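Local coordinates for protein UDP-N-acetylglucosamine 2-epimerase (PDB 3OT5) that probably catalyses the reversible epimerisation of UDP-N-acetylglucosamine at C2 of the sugar, giving UDP-N-acetylmannosamine, at residues V30-G35 with L48-E53; A44-A49 with R383-I388; M229-R234 with E239-M244; Y262-N267 with K273-L278. All blocks are in the same frame, centred on the assembly; numbering follows the deposited sequence.

How the contacts relate
From the N terminus, contact 1 comes first: it closes the strand-to-helix step, folding the far end of helix 37-51 back onto strand 28-34. That same helix opens contact 2, which shares L48 and A49 with contact 1 and is completed only at helix 380-392, so its loop spans most of the chain. Within that long loop lie contact 3 and, after it, contact 4, two local closures in series. Their centres are about 10 Å apart and they touch, whereas the centres of contacts 1 and 3 are about 37 Å apart. Contact 1 lies within the N-terminal Rossmann-like domain and contact 2 ties the C-terminal helix 380-392 to it; contacts 3 and 4 join the second sheet to its helices.

Contact 1. Residues V30-G35 with L48-E53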
loop_
_atom_site.group_PDB
_atom_site.type_symbol
_atom_site.label_atom_id
_atom_site.label_comp_id
_atom_site.label_asym_id
_atom_site.label_seq_id
_atom_site.Cartn_x
_atom_site.Cartn_y
_atom_site.Cartn_z
ATOM N N VAL A 30 -7.132 -22.167 0.415
ATOM C CA VAL A 30 -7.322 -20.720 0.408
ATOM C C VAL A 30 -7.230 -20.173 -1.007
ATOM O O VAL A 30 -6.240 -20.388 -1.707
ATOM C CB VAL A 30 -6.259 -20.003 1.213
ATOM C CG1 VAL A 30 -6.526 -18.482 1.199
ATOM C CG2 VAL A 30 -6.200 -20.533 2.637
ATOM N N MET A 31 -8.270 -19.468 -1.414
ATOM C CA MET A 31 -8.341 -18.860 -2.718
ATOM C C MET A 31 -8.130 -17.379 -2.529
ATOM O O MET A 31 -8.938 -16.725 -1.904
ATOM C CB MET A 31 -9.710 -19.116 -3.353
ATOM C CG MET A 31 -9.875 -18.463 -4.689
ATOM S SD MET A 31 -11.453 -18.817 -5.450
ATOM C CE MET A 31 -11.316 -20.590 -5.679
ATOM N N SER A 32 -7.032 -16.861 -3.069
ATOM C CA SER A 32 -6.705 -15.446 -2.961
ATOM C C SER A 32 -7.033 -14.773 -4.266
ATOM O O SER A 32 -6.549 -15.175 -5.329
ATOM C CB SER A 32 -5.234 -15.261 -2.615
ATOM O OG SER A 32 -4.973 -15.848 -1.350
ATOM N N ILE A 33 -7.874 -13.755 -4.188
ATOM C CA ILE A 33 -8.292 -13.050 -5.368
ATOM C C ILE A 33 -7.696 -11.663 -5.440
ATOM O O ILE A 33 -7.772 -10.895 -4.479
ATOM C CB ILE A 33 -9.821 -12.872 -5.376
ATOM C CG1 ILE A 33 -10.521 -14.217 -5.218
ATOM C CG2 ILE A 33 -10.271 -12.187 -6.661
ATOM C CD1 ILE A 33 -12.015 -14.108 -5.170
ATOM N N PHE A 34 -7.067 -11.351 -6.562
ATOM C CA PHE A 34 -6.569 -9.994 -6.776
ATOM C C PHE A 34 -6.785 -9.555 -8.223
ATOM O O PHE A 34 -6.647 -10.340 -9.164
ATOM C CB PHE A 34 -5.155 -9.731 -6.218
ATOM C CG PHE A 34 -4.162 -10.832 -6.441
ATOM C CD1 PHE A 34 -3.356 -10.845 -7.551
ATOM C CD2 PHE A 34 -3.980 -11.808 -5.473
ATOM C CE1 PHE A 34 -2.414 -11.832 -7.720
ATOM C CE2 PHE A 34 -3.050 -12.792 -5.627
ATOM C CZ PHE A 34 -2.261 -12.810 -6.758
ATOM N N GLY A 35 -7.176 -8.297 -8.370
ATOM C CA GLY A 35 -7.493 -7.738 -9.672
ATOM C C GLY A 35 -6.762 -6.502 -10.132
ATOM O O GLY A 35 -7.072 -5.999 -11.197
ATOM N N LEU A 48 2.706 -15.979 -0.617
ATOM C CA LEU A 48 4.003 -16.562 -0.258
ATOM C C LEU A 48 3.920 -17.278 1.078
ATOM O O LEU A 48 4.378 -18.412 1.193
ATOM C CB LEU A 48 5.121 -15.519 -0.167
ATOM C CG LEU A 48 5.679 -14.903 -1.438
ATOM C CD1 LEU A 48 6.872 -14.002 -1.088
ATOM C CD2 LEU A 48 6.097 -15.998 -2.400
ATOM N N ALA A 49 3.364 -16.604 2.086
ATOM C CA ALA A 49 3.211 -17.185 3.425
ATOM C C ALA A 49 2.455 -18.526 3.377
ATOM O O ALA A 49 2.825 -19.486 4.064
ATOM C CB ALA A 49 2.504 -16.219 4.341
ATOM N N LEU A 50 1.391 -18.577 2.582
ATOM C CA LEU A 50 0.612 -19.803 2.411
ATOM C C LEU A 50 1.473 -20.876 1.769
ATOM O O LEU A 50 1.406 -22.046 2.146
ATOM C CB LEU A 50 -0.610 -19.557 1.532
ATOM C CG LEU A 50 -1.748 -18.744 2.139
ATOM C CD1 LEU A 50 -2.703 -18.218 1.054
ATOM C CD2 LEU A 50 -2.479 -19.597 3.172
ATOM N N GLU A 51 2.282 -20.476 0.794
ATOM C CA GLU A 51 3.147 -21.412 0.114
ATOM C C GLU A 51 4.330 -21.889 0.986
ATOM O O GLU A 51 4.963 -22.886 0.662
ATOM C CB GLU A 51 3.606 -20.838 -1.214
ATOM C CG GLU A 51 2.448 -20.658 -2.172
ATOM C CD GLU A 51 2.871 -20.117 -3.505
ATOM O OE1 GLU A 51 4.090 -19.958 -3.721
ATOM O OE2 GLU A 51 1.979 -19.853 -4.340
ATOM N N LYS A 52 4.612 -21.194 2.085
ATOM C CA LYS A 52 5.677 -21.615 3.001
ATOM C C LYS A 52 5.163 -22.720 3.920
ATOM O O LYS A 52 5.948 -23.382 4.601
ATOM C CB LYS A 52 6.172 -20.468 3.885
ATOM C CG LYS A 52 6.810 -19.306 3.164
ATOM C CD LYS A 52 7.277 -18.245 4.168
ATOM C CE LYS A 52 7.633 -16.913 3.465
ATOM N NZ LYS A 52 8.714 -17.043 2.440
ATOM N N GLU A 53 3.849 -22.918 3.950
ATOM C CA GLU A 53 3.267 -23.936 4.811
ATOM C C GLU A 53 2.325 -24.856 4.005
ATOM O O GLU A 53 1.127 -24.941 4.273
ATOM C CB GLU A 53 2.577 -23.243 5.995
ATOM C CG GLU A 53 2.170 -24.166 7.112
ATOM C CD GLU A 53 1.598 -23.433 8.324
ATOM O OE1 GLU A 53 1.005 -24.111 9.191
ATOM O OE2 GLU A 53 1.742 -22.196 8.410
#
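L50 of the helix reaches across to V30 of the strand, and the two branched side chains cross at about a right angle. From its CA, L50 sends CB toward the sheet. The torsion chi1 of -72° sets CG anti to the carbonyl carbon, and CB and CG act as a stalk that delivers two methyls. CD1 does most of the touching: it lies 3.8 Å from V30 CG1 and 4.0 Å from V30 CB, and the same CD1 is 4.1 Å from S32 OG, a van der Waals approach. CD2 takes the other branch, 3.9 Å from V30 CG2, so each methyl of the leucine faces one methyl of the valine. A beta-branched valine suits a strand and gives a broad apolar surface; the small S32 lets the helix lie close, with M43 and V47 of the same helix also on it. F57 of the next strand adds a further wall for both V30 and L50. M31 points away from the helix, and V109 and I110 of helix 95-113 cover it. This is the helix-on-sheet packing of a beta-alpha-beta unit, strand 28-34, helix 37-51 and strand 57-63, at the start of a Rossmann-like domain.

Contact 2. Residues A44-A49 with R383-I388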
loop_
_atom_site.group_PDB
_atom_site.type_symbol
_atom_site.label_atom_id
_atom_site.label_comp_id
_atom_site.label_asym_id
_atom_site.label_seq_id
_atom_site.Cartn_x
_atom_site.Cartn_y
_atom_site.Cartn_z
ATOM N N ALA A 44 0.381 -10.750 -2.685
ATOM C CA ALA A 44 1.512 -11.657 -2.958
ATOM C C ALA A 44 2.182 -12.201 -1.683
ATOM O O ALA A 44 2.353 -13.408 -1.560
ATOM C CB ALA A 44 2.550 -10.977 -3.844
ATOM N N PRO A 45 2.540 -11.316 -0.723
ATOM C CA PRO A 45 3.190 -11.770 0.502
ATOM C C PRO A 45 2.371 -12.813 1.248
ATOM O O PRO A 45 2.918 -13.742 1.834
ATOM C CB PRO A 45 3.294 -10.489 1.346
ATOM C CG PRO A 45 3.191 -9.409 0.422
ATOM C CD PRO A 45 2.272 -9.878 -0.669
ATOM N N LEU A 46 1.061 -12.630 1.230
ATOM C CA LEU A 46 0.140 -13.538 1.881
ATOM C C LEU A 46 0.184 -14.871 1.129
ATOM O O LEU A 46 0.232 -15.950 1.742
ATOM C CB LEU A 46 -1.255 -12.917 1.877
ATOM C CG LEU A 46 -2.366 -13.476 2.761
ATOM C CD1 LEU A 46 -1.912 -13.558 4.216
ATOM C CD2 LEU A 46 -3.600 -12.576 2.622
ATOM N N VAL A 47 0.205 -14.806 -0.197
ATOM C CA VAL A 47 0.283 -16.021 -0.994
ATOM C C VAL A 47 1.607 -16.733 -0.675
ATOM O O VAL A 47 1.620 -17.954 -0.479
ATOM C CB VAL A 47 0.147 -15.748 -2.497
ATOM C CG1 VAL A 47 0.389 -17.023 -3.297
ATOM C CG2 VAL A 47 -1.229 -15.168 -2.793
ATOM N N LEU A 48 2.706 -15.979 -0.617
ATOM C CA LEU A 48 4.003 -16.562 -0.258
ATOM C C LEU A 48 3.920 -17.278 1.078
ATOM O O LEU A 48 4.378 -18.412 1.193
ATOM C CB LEU A 48 5.121 -15.519 -0.167
ATOM C CG LEU A 48 5.679 -14.903 -1.438
ATOM C CD1 LEU A 48 6.872 -14.002 -1.088
ATOM C CD2 LEU A 48 6.097 -15.998 -2.400
ATOM N N ALA A 49 3.364 -16.604 2.086
ATOM C CA ALA A 49 3.211 -17.185 3.425
ATOM C C ALA A 49 2.455 -18.526 3.377
ATOM O O ALA A 49 2.825 -19.486 4.064
ATOM C CB ALA A 49 2.504 -16.219 4.341
ATOM N N ARG A 383 0.556 -13.250 10.628
ATOM C CA ARG A 383 -0.571 -13.087 11.544
ATOM C C ARG A 383 -1.870 -13.476 10.832
ATOM O O ARG A 383 -2.731 -14.112 11.412
ATOM C CB ARG A 383 -0.656 -11.654 12.073
ATOM C CG ARG A 383 0.564 -11.230 12.931
ATOM C CD ARG A 383 0.373 -9.859 13.555
ATOM N NE ARG A 383 1.570 -9.444 14.285
ATOM C CZ ARG A 383 2.589 -8.775 13.749
ATOM N NH1 ARG A 383 2.570 -8.412 12.478
ATOM N NH2 ARG A 383 3.625 -8.456 14.489
ATOM N N ILE A 384 -2.003 -13.112 9.563
ATOM C CA ILE A 384 -3.217 -13.472 8.824
ATOM C C ILE A 384 -3.348 -15.003 8.774
ATOM O O ILE A 384 -4.399 -15.540 9.111
ATOM C CB ILE A 384 -3.254 -12.846 7.409
ATOM C CG1 ILE A 384 -3.395 -11.327 7.506
ATOM C CG2 ILE A 384 -4.437 -13.403 6.572
ATOM C CD1 ILE A 384 -3.297 -10.606 6.149
ATOM N N LEU A 385 -2.276 -15.698 8.392
ATOM C CA LEU A 385 -2.312 -17.157 8.301
ATOM C C LEU A 385 -2.593 -17.801 9.648
ATOM O O LEU A 385 -3.399 -18.718 9.726
ATOM C CB LEU A 385 -1.028 -17.738 7.701
ATOM C CG LEU A 385 -0.743 -17.393 6.236
ATOM C CD1 LEU A 385 0.458 -18.215 5.744
ATOM C CD2 LEU A 385 -1.965 -17.665 5.358
ATOM N N ALA A 386 -1.944 -17.318 10.702
ATOM C CA ALA A 386 -2.168 -17.876 12.037
ATOM C C ALA A 386 -3.638 -17.692 12.382
ATOM O O ALA A 386 -4.259 -18.566 12.976
ATOM C CB ALA A 386 -1.266 -17.208 13.078
ATOM N N ALA A 387 -4.189 -16.550 11.989
ATOM C CA ALA A 387 -5.588 -16.255 12.224
ATOM C C ALA A 387 -6.461 -17.302 11.498
ATOM O O ALA A 387 -7.374 -17.897 12.085
ATOM C CB ALA A 387 -5.904 -14.836 11.734
ATOM N N ILE A 388 -6.152 -17.563 10.236
ATOM C CA ILE A 388 -6.897 -18.566 9.467
ATOM C C ILE A 388 -6.688 -19.958 10.076
ATOM O O ILE A 388 -7.656 -20.712 10.239
ATOM C CB ILE A 388 -6.503 -18.550 7.983
ATOM C CG1 ILE A 388 -6.876 -17.201 7.361
ATOM C CG2 ILE A 388 -7.211 -19.678 7.230
ATOM C CD1 ILE A 388 -6.414 -17.034 5.934
#
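L46 and I384 form the dense heart of this helix pair, their side chains crossing at about a right angle. L46 does not aim its CB straight at the partner helix; with CG anti to the backbone N (chi1 -166°), the chain swings across and brings the methyls over. CD1 lies 3.5 Å from both I384 CG2 and I384 CB, tighter than ordinary van der Waals contact, and CD2 rests more easily, 4.1 Å from I384 CD1. The same CD1 of L46 comes within 4.3 Å of L385 CD2, so one leucine methyl lies against two successive residues of the other helix. L385 also points toward A49, but the modelled separation there is too short for carbon atoms and its detail is doubtful.

Away from this core the packing slackens. I388, one turn beyond I384, also points its CB toward residues 44-49, yet its side chain stays 5.9 Å from their nearest atom and packs on F57 and F174. R383, a partly exposed residue, directs its CB away, and its NH2 forms a salt bridge with D377 OD2; L48 is likewise partly exposed, against T207 and F78. The axes of segments 44-49 and 383-388 approach to 10.1 Å and cross at -55°, near the -50° common among packed helices. Such a return of a C-terminal helix onto the N-terminal Rossmann-like domain is characteristic of the GT-B-like fold of this epimerase family.

Contact 3. Residues M229-R234 with E239-M244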
loop_
_atom_site.group_PDB
_atom_site.type_symbol
_atom_site.label_atom_id
_atom_site.label_comp_id
_atom_site.label_asym_id
_atom_site.label_seq_id
_atom_site.Cartn_x
_atom_site.Cartn_y
_atom_site.Cartn_z
ATOM N N MET A 229 10.771 12.691 -4.165
ATOM C CA MET A 229 9.516 13.430 -4.131
ATOM C C MET A 229 8.481 12.863 -5.107
ATOM O O MET A 229 8.820 12.463 -6.214
ATOM C CB MET A 229 9.742 14.889 -4.487
ATOM C CG MET A 229 8.459 15.692 -4.493
ATOM S SD MET A 229 8.718 17.384 -4.973
ATOM C CE MET A 229 7.018 17.963 -5.006
ATOM N N THR A 230 7.228 12.816 -4.668
ATOM C CA THR A 230 6.115 12.375 -5.507
ATOM C C THR A 230 4.881 13.133 -5.047
ATOM O O THR A 230 4.723 13.431 -3.859
ATOM C CB THR A 230 5.842 10.865 -5.438
ATOM O OG1 THR A 230 5.514 10.480 -4.095
ATOM C CG2 THR A 230 7.049 10.077 -5.905
ATOM N N ALA A 231 4.034 13.470 -6.003
ATOM C CA ALA A 231 2.810 14.175 -5.742
ATOM C C ALA A 231 1.832 13.766 -6.823
ATOM O O ALA A 231 2.081 14.005 -8.010
ATOM C CB ALA A 231 3.048 15.679 -5.772
ATOM N N HIS A 232 0.744 13.112 -6.428
ATOM C CA HIS A 232 -0.265 12.682 -7.397
ATOM C C HIS A 232 -1.696 13.140 -7.064
ATOM O O HIS A 232 -2.612 12.887 -7.832
ATOM C CB HIS A 232 -0.209 11.153 -7.568
ATOM C CG HIS A 232 1.067 10.670 -8.186
ATOM N ND1 HIS A 232 1.216 10.494 -9.546
ATOM C CD2 HIS A 232 2.263 10.353 -7.633
ATOM C CE1 HIS A 232 2.446 10.081 -9.803
ATOM N NE2 HIS A 232 3.102 9.989 -8.659
ATOM N N ARG A 233 -1.883 13.819 -5.938
ATOM C CA ARG A 233 -3.216 14.269 -5.533
ATOM C C ARG A 233 -3.633 15.439 -6.399
ATOM O O ARG A 233 -2.849 16.351 -6.649
ATOM C CB ARG A 233 -3.219 14.728 -4.083
ATOM C CG ARG A 233 -2.745 13.699 -3.070
ATOM C CD ARG A 233 -3.737 12.684 -2.707
ATOM N NE ARG A 233 -4.913 13.296 -2.101
ATOM C CZ ARG A 233 -5.844 12.606 -1.451
ATOM N NH1 ARG A 233 -6.890 13.230 -0.954
ATOM N NH2 ARG A 233 -5.712 11.295 -1.285
ATOM N N ARG A 234 -4.879 15.425 -6.831
ATOM C CA ARG A 234 -5.394 16.482 -7.668
ATOM C C ARG A 234 -5.201 17.872 -7.059
ATOM O O ARG A 234 -4.800 18.785 -7.753
ATOM C CB ARG A 234 -6.869 16.252 -7.960
ATOM C CG ARG A 234 -7.494 17.362 -8.800
ATOM C CD ARG A 234 -8.932 17.076 -9.099
ATOM N NE ARG A 234 -9.093 15.816 -9.814
ATOM C CZ ARG A 234 -8.931 15.663 -11.126
ATOM N NH1 ARG A 234 -8.568 16.691 -11.892
ATOM N NH2 ARG A 234 -9.112 14.465 -11.675
ATOM N N GLU A 239 -2.166 24.590 -8.540
ATOM C CA GLU A 239 -1.280 25.749 -8.364
ATOM C C GLU A 239 -0.193 25.576 -7.301
ATOM O O GLU A 239 0.881 26.166 -7.428
ATOM C CB GLU A 239 -2.099 27.045 -8.128
ATOM C CG GLU A 239 -2.998 27.115 -6.865
ATOM C CD GLU A 239 -2.224 27.243 -5.549
ATOM O OE1 GLU A 239 -0.981 27.376 -5.578
ATOM O OE2 GLU A 239 -2.869 27.221 -4.477
ATOM N N PRO A 240 -0.448 24.749 -6.262
ATOM C CA PRO A 240 0.588 24.586 -5.237
ATOM C C PRO A 240 1.852 23.910 -5.748
ATOM O O PRO A 240 2.903 24.024 -5.123
ATOM C CB PRO A 240 -0.087 23.680 -4.189
ATOM C CG PRO A 240 -1.548 23.820 -4.433
ATOM C CD PRO A 240 -1.671 24.003 -5.914
ATOM N N MET A 241 1.753 23.239 -6.887
ATOM C CA MET A 241 2.876 22.508 -7.432
ATOM C C MET A 241 4.094 23.409 -7.610
ATOM O O MET A 241 5.206 23.027 -7.261
ATOM C CB MET A 241 2.497 21.862 -8.765
ATOM C CG MET A 241 3.327 20.640 -9.087
ATOM S SD MET A 241 3.045 19.314 -7.868
ATOM C CE MET A 241 4.096 17.999 -8.481
ATOM N N GLN A 242 3.880 24.609 -8.138
ATOM C CA GLN A 242 4.979 25.541 -8.363
ATOM C C GLN A 242 5.739 25.852 -7.076
ATOM O O GLN A 242 6.961 25.772 -7.046
ATOM C CB GLN A 242 4.478 26.830 -9.015
ATOM C CG GLN A 242 5.565 27.873 -9.222
ATOM C CD GLN A 242 5.091 29.047 -10.039
ATOM O OE1 GLN A 242 4.139 28.931 -10.807
ATOM N NE2 GLN A 242 5.768 30.184 -9.899
ATOM N N GLY A 243 5.017 26.198 -6.016
ATOM C CA GLY A 243 5.651 26.502 -4.739
ATOM C C GLY A 243 6.445 25.312 -4.226
ATOM O O GLY A 243 7.537 25.469 -3.672
ATOM N N MET A 244 5.902 24.113 -4.420
ATOM C CA MET A 244 6.572 22.902 -3.958
ATOM C C MET A 244 7.883 22.616 -4.714
ATOM O O MET A 244 8.878 22.272 -4.079
ATOM C CB MET A 244 5.618 21.698 -3.986
ATOM C CG MET A 244 4.401 21.909 -3.085
ATOM S SD MET A 244 3.339 20.487 -2.851
ATOM C CE MET A 244 2.951 20.034 -4.540
#
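M244 N donates to P240 O at 3.1 Å, a helical backbone bond to the fourth residue before it, and this holds the backbone from which M244 and M241 meet the residues M229 and A231. No hydrogen bond runs between the two segments: the contact is made by three methionines and an alanine. M229 lies fully extended from its strand, with CG anti to the backbone N (chi1 179°), so that its terminal methyl is carried as far as the helix and sets CE 4.1 Å from M244 CB. The two side chains cross at about a right angle, and M229 thus touches the root of M244 rather than its sulfur.

M241 reaches from the helix to the loop. Its chain bends at chi2 (64°), which folds the thioether over until CE is 3.7 Å from A231 CB, with SD at 4.2 Å from the same A231 CB. An alanine suits that place because a single methyl is enough to receive the methyl of a long, flexible methionine, and methionine suits its own place because it can bend to fit without branching. All four touching residues are buried, while H232 and T230 direct their CB atoms away from the helix.

The backbone of the loop is held by D308, whose OD1 and OD2 receive H232 N and R233 N respectively. Strand 225-229 lies beside strand 258-263, whose Y262 touches both M229 and M241, while V270 of helix 268-278 also lies on M241; the contact therefore seats the N-terminal part of helix 240-254 over the end of strand 225-229 and the loop that follows.

Contact 4. Residues Y262-N267 with K273-L278; sequences YPMHLN and KAMAIL
M264 and A274 bring the two backbones to their closest, with CA atoms 7.5 Å apart, where the chain leaves strand 258-263 and segment 273-278 of helix 268-278 runs past it. A274 directs its CB toward segment 262-267. Y262 CE2 lies 4.0 Å from A274 CB; the methyl approaches the ring obliquely. CG of Y262 stands anti to the backbone N (chi1 174°), which lays the ring along the helix side of the strand. One face of that ring receives M264 N, 3.9 Å above the plane and displaced toward the rim. M264 SD then comes to 4.3 Å from A274 CB and 4.5 Å from M275 SD, so the two sulfurs meet at the more exposed margin. A small alanine lets tyrosine and methionine share one patch of helix.

N267 N donates to H265 ND1 at 3.0 Å, with an N-H...N angle of 157°, the donor standing 26° out of the imidazole plane. N267 in turn occupies the N-cap position of the helix. No polar bond runs between the two segments, H265 O being bonded instead to R271 NE earlier in the same helix; their cohesion is that of dispersion between a ring, methyls and polarisable sulfurs.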
loop_
_atom_site.group_PDB
_atom_site.type_symbol
_atom_site.label_atom_id
_atom_site.label_comp_id
_atom_site.label_asym_id
_atom_site.label_seq_id
_atom_site.Cartn_x
_atom_site.Cartn_y
_atom_site.Cartn_z
ATOM N N TYR A 262 12.861 13.056 -8.833
ATOM C CA TYR A 262 11.468 13.366 -9.004
ATOM C C TYR A 262 10.886 12.670 -10.215
ATOM O O TYR A 262 11.079 13.126 -11.335
ATOM C CB TYR A 262 11.243 14.882 -9.134
ATOM C CG TYR A 262 9.803 15.200 -9.458
ATOM C CD1 TYR A 262 8.798 14.966 -8.528
ATOM C CD2 TYR A 262 9.439 15.734 -10.691
ATOM C CE1 TYR A 262 7.462 15.238 -8.827
ATOM C CE2 TYR A 262 8.113 16.024 -10.991
ATOM C CZ TYR A 262 7.131 15.769 -10.060
ATOM O OH TYR A 262 5.813 16.041 -10.364
ATOM N N PRO A 263 10.204 11.542 -9.996
ATOM C CA PRO A 263 9.555 10.876 -11.102
ATOM C C PRO A 263 8.449 11.812 -11.548
ATOM O O PRO A 263 7.461 11.986 -10.840
ATOM C CB PRO A 263 8.990 9.597 -10.469
ATOM C CG PRO A 263 9.759 9.412 -9.218
ATOM C CD PRO A 263 10.058 10.786 -8.744
ATOM N N MET A 264 8.623 12.440 -12.697
ATOM C CA MET A 264 7.645 13.409 -13.162
ATOM C C MET A 264 6.260 12.862 -13.448
ATOM O O MET A 264 6.115 11.834 -14.086
ATOM C CB MET A 264 8.155 14.106 -14.410
ATOM C CG MET A 264 9.314 15.035 -14.152
ATOM S SD MET A 264 9.797 15.809 -15.682
ATOM C CE MET A 264 10.358 14.371 -16.600
ATOM N N HIS A 265 5.247 13.588 -12.981
ATOM C CA HIS A 265 3.871 13.212 -13.233
ATOM C C HIS A 265 3.672 13.349 -14.743
ATOM O O HIS A 265 4.347 14.139 -15.401
ATOM C CB HIS A 265 2.900 14.104 -12.457
ATOM C CG HIS A 265 1.475 13.645 -12.522
ATOM N ND1 HIS A 265 0.604 14.044 -13.514
ATOM C CD2 HIS A 265 0.772 12.814 -11.716
ATOM C CE1 HIS A 265 -0.574 13.473 -13.319
ATOM N NE2 HIS A 265 -0.496 12.720 -12.237
ATOM N N LEU A 266 2.755 12.565 -15.284
ATOM C CA LEU A 266 2.482 12.553 -16.713
ATOM C C LEU A 266 1.800 13.816 -17.257
ATOM O O LEU A 266 1.775 14.023 -18.470
ATOM C CB LEU A 266 1.612 11.343 -17.041
ATOM C CG LEU A 266 2.140 9.950 -16.679
ATOM C CD1 LEU A 266 1.093 8.886 -17.066
ATOM C CD2 LEU A 266 3.475 9.665 -17.357
ATOM N N ASN A 267 1.239 14.641 -16.373
ATOM C CA ASN A 267 0.546 15.871 -16.772
ATOM C C ASN A 267 1.550 16.865 -17.352
ATOM O O ASN A 267 2.461 17.296 -16.653
ATOM C CB ASN A 267 -0.190 16.500 -15.574
ATOM C CG ASN A 267 -1.008 17.744 -15.958
ATOM O OD1 ASN A 267 -1.401 17.910 -17.107
ATOM N ND2 ASN A 267 -1.282 18.602 -14.980
ATOM N N LYS A 273 6.373 22.761 -15.470
ATOM C CA LYS A 273 6.765 23.479 -14.252
ATOM C C LYS A 273 8.006 22.840 -13.650
ATOM O O LYS A 273 8.871 23.531 -13.127
ATOM C CB LYS A 273 5.634 23.489 -13.213
ATOM C CG LYS A 273 4.387 24.291 -13.622
ATOM C CD LYS A 273 3.278 24.164 -12.572
ATOM C CE LYS A 273 1.960 24.811 -13.034
ATOM N NZ LYS A 273 2.097 26.262 -13.297
ATOM N N ALA A 274 8.078 21.515 -13.732
ATOM C CA ALA A 274 9.206 20.763 -13.201
ATOM C C ALA A 274 10.483 21.048 -13.984
ATOM O O ALA A 274 11.538 21.238 -13.391
ATOM C CB ALA A 274 8.896 19.261 -13.211
ATOM N N MET A 275 10.390 21.050 -15.311
ATOM C CA MET A 275 11.546 21.340 -16.165
ATOM C C MET A 275 12.026 22.768 -15.946
ATOM O O MET A 275 13.227 23.024 -15.839
ATOM C CB MET A 275 11.191 21.167 -17.650
ATOM C CG MET A 275 10.911 19.726 -18.074
ATOM S SD MET A 275 12.373 18.678 -17.915
ATOM C CE MET A 275 13.476 19.387 -19.138
ATOM N N ALA A 276 11.072 23.687 -15.879
ATOM C CA ALA A 276 11.361 25.098 -15.701
ATOM C C ALA A 276 12.069 25.389 -14.390
ATOM O O ALA A 276 13.045 26.133 -14.363
ATOM C CB ALA A 276 10.071 25.907 -15.790
ATOM N N ILE A 277 11.604 24.774 -13.315
ATOM C CA ILE A 277 12.166 25.020 -11.994
ATOM C C ILE A 277 13.245 24.044 -11.557
ATOM O O ILE A 277 14.230 24.444 -10.938
ATOM C CB ILE A 277 11.054 24.983 -10.928
ATOM C CG1 ILE A 277 9.997 26.045 -11.245
ATOM C CG2 ILE A 277 11.645 25.182 -9.519
ATOM C CD1 ILE A 277 8.824 26.038 -10.307
ATOM N N LEU A 278 13.065 22.772 -11.877
ATOM C CA LEU A 278 14.008 21.753 -11.449
ATOM C C LEU A 278 14.979 21.291 -12.521
ATOM O O LEU A 278 15.877 20.504 -12.236
ATOM C CB LEU A 278 13.231 20.541 -10.937
ATOM C CG LEU A 278 12.263 20.848 -9.799
ATOM C CD1 LEU A 278 11.435 19.618 -9.484
ATOM C CD2 LEU A 278 13.018 21.349 -8.570
#